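Local coordinates for rieske iron-sulfur protein soxF (Sulfolobus acidocaldarius, PDB 1JM1) that binds a Rieske [2Fe-2S] cluster and probably carries electrons in the respiratory chain as part of a quinol oxidase, at residues 32-37 / 101-106; 47-52 / 118-123; 58-63 / 148-153. All coordinates share one frame; numbering follows the deposited sequence. Where two conformers were deposited one is given.

Contact 1: residues 32-37 / 101-106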
loop_
_atom_site.group_PDB
_atom_site.type_symbol
_atom_site.label_atom_id
_atom_site.label_comp_id
_atom_site.label_asym_id
_atom_site.label_seq_id
_atom_site.Cartn_x
_atom_site.Cartn_y
_atom_site.Cartn_z
ATOM N N VAL A 32 8.569 -6.527 0.330
ATOM C CA VAL A 32 7.247 -6.222 -0.222
ATOM C C VAL A 32 6.459 -7.512 -0.274
ATOM O O VAL A 32 6.984 -8.560 -0.656
ATOM C CB VAL A 32 7.441 -5.651 -1.694
ATOM C CG1 VAL A 32 6.205 -5.418 -2.384
ATOM C CG2 VAL A 32 8.268 -4.326 -1.572
ATOM N N TYR A 33 5.150 -7.447 0.089
ATOM C CA TYR A 33 4.317 -8.624 0.196
ATOM C C TYR A 33 2.965 -8.293 -0.392
ATOM O O TYR A 33 2.205 -7.481 0.171
ATOM C CB TYR A 33 4.209 -9.068 1.641
ATOM C CG TYR A 33 3.616 -10.379 1.931
ATOM C CD1 TYR A 33 4.407 -11.510 2.113
ATOM C CD2 TYR A 33 2.215 -10.558 1.980
ATOM C CE1 TYR A 33 3.861 -12.752 2.372
ATOM C CE2 TYR A 33 1.691 -11.816 2.268
ATOM C CZ TYR A 33 2.543 -12.879 2.442
ATOM O OH TYR A 33 2.033 -14.144 2.798
ATOM N N PHE A 34 2.614 -8.895 -1.527
ATOM C CA PHE A 34 1.404 -8.548 -2.253
ATOM C C PHE A 34 0.200 -9.276 -1.712
ATOM O O PHE A 34 0.315 -10.416 -1.232
ATOM C CB PHE A 34 1.549 -8.840 -3.752
ATOM C CG PHE A 34 2.524 -7.880 -4.426
ATOM C CD1 PHE A 34 3.855 -8.237 -4.537
ATOM C CD2 PHE A 34 2.082 -6.672 -4.908
ATOM C CE1 PHE A 34 4.723 -7.343 -5.160
ATOM C CE2 PHE A 34 2.958 -5.776 -5.528
ATOM C CZ PHE A 34 4.275 -6.116 -5.659
ATOM N N PHE A 35 -0.953 -8.628 -1.842
ATOM C CA PHE A 35 -2.240 -9.191 -1.452
ATOM C C PHE A 35 -3.324 -8.426 -2.223
ATOM O O PHE A 35 -2.989 -7.492 -2.981
ATOM C CB PHE A 35 -2.453 -9.121 0.083
ATOM C CG PHE A 35 -2.519 -7.758 0.670
ATOM C CD1 PHE A 35 -3.725 -7.169 1.025
ATOM C CD2 PHE A 35 -1.366 -7.017 0.917
ATOM C CE1 PHE A 35 -3.788 -5.943 1.643
ATOM C CE2 PHE A 35 -1.424 -5.772 1.528
ATOM C CZ PHE A 35 -2.623 -5.229 1.894
ATOM N N ALA A 36 -4.561 -8.802 -2.070
ATOM C CA ALA A 36 -5.695 -8.073 -2.648
ATOM C C ALA A 36 -6.624 -7.667 -1.532
ATOM O O ALA A 36 -6.839 -8.440 -0.581
ATOM C CB ALA A 36 -6.467 -8.916 -3.645
ATOM N N TYR A 37 -7.182 -6.456 -1.622
ATOM C CA TYR A 37 -8.044 -5.960 -0.558
ATOM C C TYR A 37 -8.713 -4.661 -0.994
ATOM O O TYR A 37 -8.041 -3.824 -1.596
ATOM C CB TYR A 37 -7.195 -5.599 0.691
ATOM C CG TYR A 37 -8.010 -5.058 1.846
ATOM C CD1 TYR A 37 -8.714 -5.902 2.696
ATOM C CD2 TYR A 37 -8.097 -3.673 2.055
ATOM C CE1 TYR A 37 -9.484 -5.394 3.725
ATOM C CE2 TYR A 37 -8.879 -3.179 3.083
ATOM C CZ TYR A 37 -9.575 -4.061 3.919
ATOM O OH TYR A 37 -10.333 -3.502 4.916
ATOM N N LEU A 101 1.585 -0.870 -10.254
ATOM C CA LEU A 101 2.878 -0.327 -9.868
ATOM C C LEU A 101 3.868 -1.448 -9.575
ATOM O O LEU A 101 3.571 -2.373 -8.795
ATOM C CB LEU A 101 2.710 0.563 -8.633
ATOM C CG LEU A 101 1.910 1.828 -8.883
ATOM C CD1 LEU A 101 1.461 2.448 -7.558
ATOM C CD2 LEU A 101 2.665 2.856 -9.713
ATOM N N PRO A 102 5.073 -1.366 -10.132
ATOM C CA PRO A 102 6.070 -2.455 -9.959
ATOM C C PRO A 102 6.866 -2.313 -8.667
ATOM O O PRO A 102 8.080 -2.113 -8.655
ATOM C CB PRO A 102 6.962 -2.321 -11.224
ATOM C CG PRO A 102 6.932 -0.832 -11.494
ATOM C CD PRO A 102 5.507 -0.382 -11.152
ATOM N N ALA A 103 6.144 -2.433 -7.540
ATOM C CA ALA A 103 6.772 -2.314 -6.244
ATOM C C ALA A 103 7.759 -3.431 -5.954
ATOM O O ALA A 103 8.588 -3.298 -5.066
ATOM C CB ALA A 103 5.705 -2.280 -5.154
ATOM N N GLN A 104 7.680 -4.512 -6.725
ATOM C CA GLN A 104 8.604 -5.643 -6.563
ATOM C C GLN A 104 9.949 -5.439 -7.255
ATOM O O GLN A 104 10.858 -6.198 -7.031
ATOM C CB GLN A 104 7.977 -6.972 -7.103
ATOM C CG GLN A 104 7.759 -7.046 -8.613
ATOM C CD GLN A 104 6.652 -6.367 -9.229
ATOM O OE1 GLN A 104 5.952 -5.547 -8.702
ATOM N NE2 GLN A 104 6.470 -6.508 -10.566
ATOM N N VAL A 105 10.042 -4.423 -8.134
ATOM C CA VAL A 105 11.289 -4.174 -8.884
ATOM C C VAL A 105 12.085 -3.173 -8.062
ATOM O O VAL A 105 11.745 -1.985 -8.012
ATOM C CB VAL A 105 11.033 -3.710 -10.285
ATOM C CG1 VAL A 105 12.371 -3.434 -11.000
ATOM C CG2 VAL A 105 10.191 -4.737 -11.094
ATOM N N ILE A 106 13.111 -3.636 -7.353
ATOM C CA ILE A 106 13.853 -2.805 -6.423
ATOM C C ILE A 106 14.993 -2.123 -7.166
ATOM O O ILE A 106 15.782 -2.831 -7.839
ATOM C CB ILE A 106 14.372 -3.616 -5.230
ATOM C CG1 ILE A 106 13.266 -4.479 -4.576
ATOM C CG2 ILE A 106 15.109 -2.708 -4.287
ATOM C CD1 ILE A 106 12.048 -3.692 -4.075
#
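Ala103 and Gln104, the two residues that meet Val32 and Phe34, are the central pair of a type I beta turn closed by the bond from Val105 N to Pro102 O, 3.1 Å. The turn belongs to the Rieske domain and presses on strand 32-36, an edge strand of a three-stranded antiparallel sheet. Phe34 supplies the largest share of the buried surface. Its CG lies beside the backbone N and opposite the carbonyl carbon (chi1 -70°), which carries the ring to the turn with CZ leading. CZ is 4.1 Å from Ala103 CB, and Gln104 N lies in the ring plane, off the edge. Gln104 curls round the same end of the ring: its CB is 3.8 Å from Phe34 CE1, and the bend at chi2 (-77°) returns OE1 to within 3.5 Å of Phe34 CZ. The two side chains cross nearly at right angles, with ring and amide planes 75° apart, so this is no stack. A leucine in place of Phe34 would probably fall short of the turn, opening a gap beside Ala103 CB and setting the Gln104 amide freer to turn. Phe45 of strand 43-48 touches both Val32 and Phe34, and Asn198 OD1 bonds Phe34 N. Val32 completes the patch with both branches, CG1 packing 4.2 Å from Ala103 CB and CG2 lying 3.7 Å from Ala103 O.

Contact 2: residues 47-52 / 118-123; sequences VDLQAL and KGADLH. With MG (magnesium ion), chain B.
Ala120 CB sits over the notch between two leucine methyls: Leu49 CD2 and Leu52 CD2 each come to 4.0 Å from it. The leucines reach it by different first torsions. Leu49 CG is opposite its carbonyl carbon (chi1 -71°), whereas Leu52 CG is opposite its backbone N (chi1 -175°), and from these two starts the CD2 methyls converge on one small side chain. Leu52 CD2 also rests on Ala120 CA, so both CA and CB of the alanine are packed. Behind the leucines, Asp48 is the N-cap of helix 49-53. Its OD1 takes a nearly straight bond from Ala51 N (3.0 Å), which arrives from above the carboxylate plane, and a weak one from Gln50 N; Thr86 OG1 bonds the same oxygen.

Ala120 has left-handed backbone angles and, with Asp121, faces Tyr116 of the adjoining antiparallel strand, a G1 beta bulge. At this irregularity the CB of Ala120 is directed at the helix and that of Asp121 away from it, separating an apolar side from a wet one. On the wet side a magnesium ion is bound 2.1 Å from Asp121 OD2 and by five waters, an octahedral shell in which the protein supplies one ligand directly. Asp121 OD1 stays out of the shell and instead accepts from water 2 at 2.6 Å, so one carboxylate oxygen holds the metal and the other a metal-bound water, restricting the group's rotation. Water 1 donates to Gly119 O, 2.7 Å away.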
loop_
_atom_site.group_PDB
_atom_site.type_symbol
_atom_site.label_atom_id
_atom_site.label_comp_id
_atom_site.label_asym_id
_atom_site.label_seq_id
_atom_site.Cartn_x
_atom_site.Cartn_y
_atom_site.Cartn_z
ATOM N N VAL A 47 4.675 -3.320 2.934
ATOM C CA VAL A 47 6.110 -3.023 2.848
ATOM C C VAL A 47 6.624 -2.763 4.240
ATOM O O VAL A 47 6.002 -2.017 5.019
ATOM C CB VAL A 47 6.394 -1.864 1.902
ATOM C CG1 VAL A 47 5.677 -0.559 2.266
ATOM C CG2 VAL A 47 7.917 -1.639 1.749
ATOM N N ASP A 48 7.758 -3.383 4.570
ATOM C CA ASP A 48 8.485 -3.064 5.795
ATOM C C ASP A 48 9.427 -1.957 5.441
ATOM O O ASP A 48 10.461 -2.156 4.770
ATOM C CB ASP A 48 9.178 -4.261 6.385
ATOM C CG ASP A 48 9.874 -3.906 7.698
ATOM O OD1 ASP A 48 10.362 -2.812 7.883
ATOM O OD2 ASP A 48 10.054 -4.854 8.521
ATOM N N LEU A 49 9.077 -0.698 5.838
ATOM C CA LEU A 49 9.860 0.440 5.422
ATOM C C LEU A 49 11.226 0.467 6.060
ATOM O O LEU A 49 12.149 1.094 5.458
ATOM C CB LEU A 49 9.137 1.749 5.619
ATOM C CG LEU A 49 7.949 2.023 4.672
ATOM C CD1 LEU A 49 7.287 3.346 4.985
ATOM C CD2 LEU A 49 8.374 2.057 3.201
ATOM N N GLN A 50 11.437 -0.153 7.198
ATOM C CA GLN A 50 12.789 -0.224 7.784
ATOM C C GLN A 50 13.641 -1.217 7.033
ATOM O O GLN A 50 14.812 -0.935 6.748
ATOM C CB GLN A 50 12.651 -0.551 9.288
ATOM C CG GLN A 50 14.038 -0.693 9.958
ATOM C CD GLN A 50 13.861 -0.837 11.485
ATOM O OE1 GLN A 50 14.581 -0.132 12.126
ATOM N NE2 GLN A 50 13.111 -1.752 11.952
ATOM N N ALA A 51 13.103 -2.406 6.697
ATOM C CA ALA A 51 13.873 -3.310 5.885
ATOM C C ALA A 51 14.231 -2.687 4.541
ATOM O O ALA A 51 15.347 -2.849 4.037
ATOM C CB ALA A 51 13.099 -4.631 5.708
ATOM N N LEU A 52 13.315 -1.934 3.979
ATOM C CA LEU A 52 13.528 -1.331 2.672
ATOM C C LEU A 52 14.628 -0.241 2.712
ATOM O O LEU A 52 15.505 -0.225 1.868
ATOM C CB LEU A 52 12.219 -0.775 2.138
ATOM C CG LEU A 52 12.306 -0.217 0.720
ATOM C CD1 LEU A 52 12.372 -1.353 -0.290
ATOM C CD2 LEU A 52 11.097 0.706 0.457
ATOM N N LYS A 118 16.258 3.118 -1.231
ATOM C CA LYS A 118 16.874 4.061 -0.286
ATOM C C LYS A 118 15.910 5.181 0.034
ATOM O O LYS A 118 15.911 5.713 1.165
ATOM C CB LYS A 118 18.141 4.640 -0.883
ATOM C CG LYS A 118 18.892 5.578 -0.002
ATOM C CD LYS A 118 20.270 5.975 -0.655
ATOM C CE LYS A 118 20.856 7.239 -0.062
ATOM N NZ LYS A 118 21.730 8.151 -0.882
ATOM N N GLY A 119 15.108 5.599 -0.914
ATOM C CA GLY A 119 14.178 6.725 -0.716
ATOM C C GLY A 119 12.751 6.329 -0.446
ATOM O O GLY A 119 11.924 7.219 -0.265
ATOM N N ALA A 120 12.415 5.061 -0.490
ATOM C CA ALA A 120 11.042 4.590 -0.415
ATOM C C ALA A 120 10.147 5.289 -1.409
ATOM O O ALA A 120 9.005 5.647 -1.100
ATOM C CB ALA A 120 10.482 4.666 0.999
ATOM N N ASP A 121 10.630 5.445 -2.647
ATOM C CA ASP A 121 9.902 6.118 -3.696
ATOM C C ASP A 121 9.456 5.145 -4.755
ATOM O O ASP A 121 10.280 4.367 -5.298
ATOM C CB ASP A 121 10.773 7.223 -4.329
ATOM C CG ASP A 121 11.037 8.379 -3.401
ATOM O OD1 ASP A 121 10.094 8.796 -2.680
ATOM O OD2 ASP A 121 12.162 8.869 -3.402
ATOM N N LEU A 122 8.177 5.098 -5.058
ATOM C CA LEU A 122 7.594 4.150 -5.988
ATOM C C LEU A 122 7.266 4.873 -7.311
ATOM O O LEU A 122 6.414 5.792 -7.319
ATOM C CB LEU A 122 6.369 3.520 -5.379
ATOM C CG LEU A 122 5.636 2.475 -6.215
ATOM C CD1 LEU A 122 6.569 1.375 -6.743
ATOM C CD2 LEU A 122 4.511 1.855 -5.373
ATOM N N HIS A 123 7.962 4.507 -8.375
ATOM C CA HIS A 123 7.942 5.195 -9.662
ATOM C C HIS A 123 7.168 4.347 -10.687
ATOM O O HIS A 123 7.565 3.203 -10.984
ATOM C CB HIS A 123 9.417 5.428 -10.066
ATOM C CG HIS A 123 9.651 6.122 -11.351
ATOM N ND1 HIS A 123 10.851 6.798 -11.528
ATOM C CD2 HIS A 123 8.965 6.267 -12.500
ATOM C CE1 HIS A 123 10.823 7.278 -12.751
ATOM N NE2 HIS A 123 9.706 6.997 -13.410
HETATM MG MG MG B . 12.776 10.663 -2.438
HETATM O O HOH W 1 12.816 9.796 -0.518
HETATM O O HOH W 2 10.922 11.195 -2.078
HETATM O O HOH W 3 12.778 11.843 -4.231
HETATM O O HOH W 4 13.405 12.428 -1.541
HETATM O O HOH W 5 14.687 10.134 -2.785
#

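Contact 3: residues 58-63 / 148-153; sequences TEIPNP and LPIVIL
Ile150 meets Ile60 tip to tip, and the approach tightens steadily along its side chain. At the root, Ile150 CB is directed toward segment 58-63 but still lies 5.7 Å from Ile60 CD1. The chain forks there. Ile150 CG2 passes Ile60 CD1 at 5.3 Å and makes no close contact with this segment. The other branch starts opposite the carbonyl carbon (chi1 -64°), and Ile150 CG1 comes to 4.8 Å from Ile60 CD1. From CG1 the chain runs on extended (chi2 168°), delivering CD1 as the touching atom. That methyl, Ile150 CD1, meets three groups: Ile60 CD1 at 4.0 Å, the carbonyl oxygen Pro61 O also at 4.0 Å, and, more loosely, Pro63 CD at 4.5 Å. Measured at Ile150 CD1, the directions to Ile60 CD1 and Pro63 CD are about 110° apart, evidence that segment 58-63 bends round the methyl instead of touching it from one direction.

Ile60 answers with its own CD1 methyl. The contact is apolar and modest, burying 106 Å² over both sides. A polar link runs beside it through Asn168, whose OD1 bonds Ile150 N while its ND2 bonds Asn62 OD1, bridging the two segments. In the fold, this packing joins the antiparallel pair of strands 59-61 and 77-79 to the chain leading into strand 151-155, an edge strand of another antiparallel sheet, with Phe88 and Phe90 of strand 87-91 touching Ile60 and Ile150 respectively.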
loop_
_atom_site.group_PDB
_atom_site.type_symbol
_atom_site.label_atom_id
_atom_site.label_comp_id
_atom_site.label_asym_id
_atom_site.label_seq_id
_atom_site.Cartn_x
_atom_site.Cartn_y
_atom_site.Cartn_z
ATOM N N THR A 58 8.256 4.576 11.573
ATOM C CA THR A 58 7.192 3.983 12.372
ATOM C C THR A 58 5.873 4.728 12.242
ATOM O O THR A 58 4.868 4.243 12.773
ATOM C CB THR A 58 7.545 3.846 13.848
ATOM O OG1 THR A 58 7.791 5.125 14.390
ATOM C CG2 THR A 58 8.812 2.993 14.053
ATOM N N GLU A 59 5.815 5.855 11.560
ATOM C CA GLU A 59 4.573 6.624 11.429
ATOM C C GLU A 59 4.749 7.524 10.197
ATOM O O GLU A 59 5.806 8.123 10.031
ATOM C CB GLU A 59 4.356 7.426 12.700
ATOM C CG GLU A 59 3.047 8.193 12.730
ATOM C CD GLU A 59 2.827 8.863 14.088
ATOM O OE1 GLU A 59 3.753 9.034 14.904
ATOM O OE2 GLU A 59 1.667 9.201 14.385
ATOM N N ILE A 60 3.699 7.589 9.394
ATOM C CA ILE A 60 3.702 8.408 8.175
ATOM C C ILE A 60 2.396 9.222 8.214
ATOM O O ILE A 60 1.400 8.833 8.836
ATOM C CB ILE A 60 3.870 7.616 6.921
ATOM C CG1 ILE A 60 2.670 6.720 6.620
ATOM C CG2 ILE A 60 5.146 6.789 6.939
ATOM C CD1 ILE A 60 2.788 5.809 5.433
ATOM N N PRO A 61 2.335 10.352 7.480
ATOM C CA PRO A 61 1.111 11.150 7.520
ATOM C C PRO A 61 0.019 10.528 6.693
ATOM O O PRO A 61 0.270 9.814 5.734
ATOM C CB PRO A 61 1.559 12.506 6.903
ATOM C CG PRO A 61 3.056 12.487 6.827
ATOM C CD PRO A 61 3.413 11.005 6.736
ATOM N N ASN A 62 -1.247 10.882 7.039
ATOM C CA ASN A 62 -2.348 10.625 6.167
ATOM C C ASN A 62 -2.618 11.868 5.348
ATOM O O ASN A 62 -3.269 12.809 5.852
ATOM C CB ASN A 62 -3.637 10.243 6.911
ATOM C CG ASN A 62 -4.784 10.108 5.957
ATOM O OD1 ASN A 62 -4.572 9.946 4.731
ATOM N ND2 ASN A 62 -5.999 10.159 6.438
ATOM N N PRO A 63 -2.184 11.950 4.081
ATOM C CA PRO A 63 -2.387 13.191 3.308
ATOM C C PRO A 63 -3.833 13.471 2.966
ATOM O O PRO A 63 -4.150 14.580 2.527
ATOM C CB PRO A 63 -1.552 12.946 2.039
ATOM C CG PRO A 63 -1.565 11.493 1.888
ATOM C CD PRO A 63 -1.498 10.897 3.290
ATOM N N LEU A 148 -0.920 8.162 -3.407
ATOM C CA LEU A 148 -1.220 6.748 -3.490
ATOM C C LEU A 148 -2.007 6.301 -2.260
ATOM O O LEU A 148 -1.543 6.530 -1.138
ATOM C CB LEU A 148 0.080 5.945 -3.597
ATOM C CG LEU A 148 -0.103 4.455 -3.868
ATOM C CD1 LEU A 148 -0.718 4.223 -5.244
ATOM C CD2 LEU A 148 1.261 3.761 -3.799
ATOM N N PRO A 149 -3.176 5.667 -2.416
ATOM C CA PRO A 149 -3.918 5.259 -1.226
ATOM C C PRO A 149 -3.153 4.290 -0.339
ATOM O O PRO A 149 -2.452 3.381 -0.815
ATOM C CB PRO A 149 -5.191 4.636 -1.813
ATOM C CG PRO A 149 -5.372 5.395 -3.107
ATOM C CD PRO A 149 -3.945 5.533 -3.645
ATOM N N ILE A 150 -3.332 4.491 0.955
ATOM C CA ILE A 150 -2.810 3.654 2.021
ATOM C C ILE A 150 -3.882 2.665 2.457
ATOM O O ILE A 150 -5.043 3.027 2.633
ATOM C CB ILE A 150 -2.338 4.513 3.225
ATOM C CG1 ILE A 150 -1.173 5.388 2.787
ATOM C CG2 ILE A 150 -1.994 3.662 4.431
ATOM C CD1 ILE A 150 -0.819 6.491 3.793
ATOM N N VAL A 151 -3.461 1.419 2.665
ATOM C CA VAL A 151 -4.278 0.392 3.271
ATOM C C VAL A 151 -3.956 0.401 4.774
ATOM O O VAL A 151 -2.809 0.190 5.183
ATOM C CB VAL A 151 -4.003 -0.978 2.650
ATOM C CG1 VAL A 151 -4.849 -2.053 3.369
ATOM C CG2 VAL A 151 -4.297 -0.958 1.160
ATOM N N ILE A 152 -4.978 0.676 5.565
ATOM C CA ILE A 152 -4.834 0.746 7.029
ATOM C C ILE A 152 -4.730 -0.684 7.552
ATOM O O ILE A 152 -5.529 -1.547 7.178
ATOM C CB ILE A 152 -5.992 1.528 7.630
ATOM C CG1 ILE A 152 -6.098 2.905 6.958
ATOM C CG2 ILE A 152 -5.829 1.599 9.155
ATOM C CD1 ILE A 152 -7.485 3.467 7.227
ATOM N N LEU A 153 -3.719 -0.923 8.399
ATOM C CA LEU A 153 -3.453 -2.207 8.973
ATOM C C LEU A 153 -3.697 -2.214 10.454
ATOM O O LEU A 153 -3.588 -1.197 11.140
ATOM C CB LEU A 153 -1.985 -2.594 8.707
ATOM C CG LEU A 153 -1.533 -2.632 7.255
ATOM C CD1 LEU A 153 -0.037 -2.959 7.194
ATOM C CD2 LEU A 153 -2.352 -3.639 6.436
#

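In the fold
Contacts 1 and 2 are buried, contact 3 only partly. Contact 1 uses strand 32-36, and contact 2 the helix 49-53 that directly follows the neighbouring strand 43-48 of the same sheet, each meeting the chain just before a strand of the mixed sheet, 105-107 or 121-123. Contact 3 joins strand 59-61 to the chain leading into strand 151-155. Leu122 CD1 lies 3.7 Å from Ala103 CA, and Leu101, Leu122 and Leu148 touch one another, drawing all three contacts together. All are largely apolar, but settings differ: an aromatic ring against a turn; aliphatic methyls against an alanine, with a hydrated magnesium ion on the far side of that chain; and isoleucine methyls flanked by an asparagine bridge.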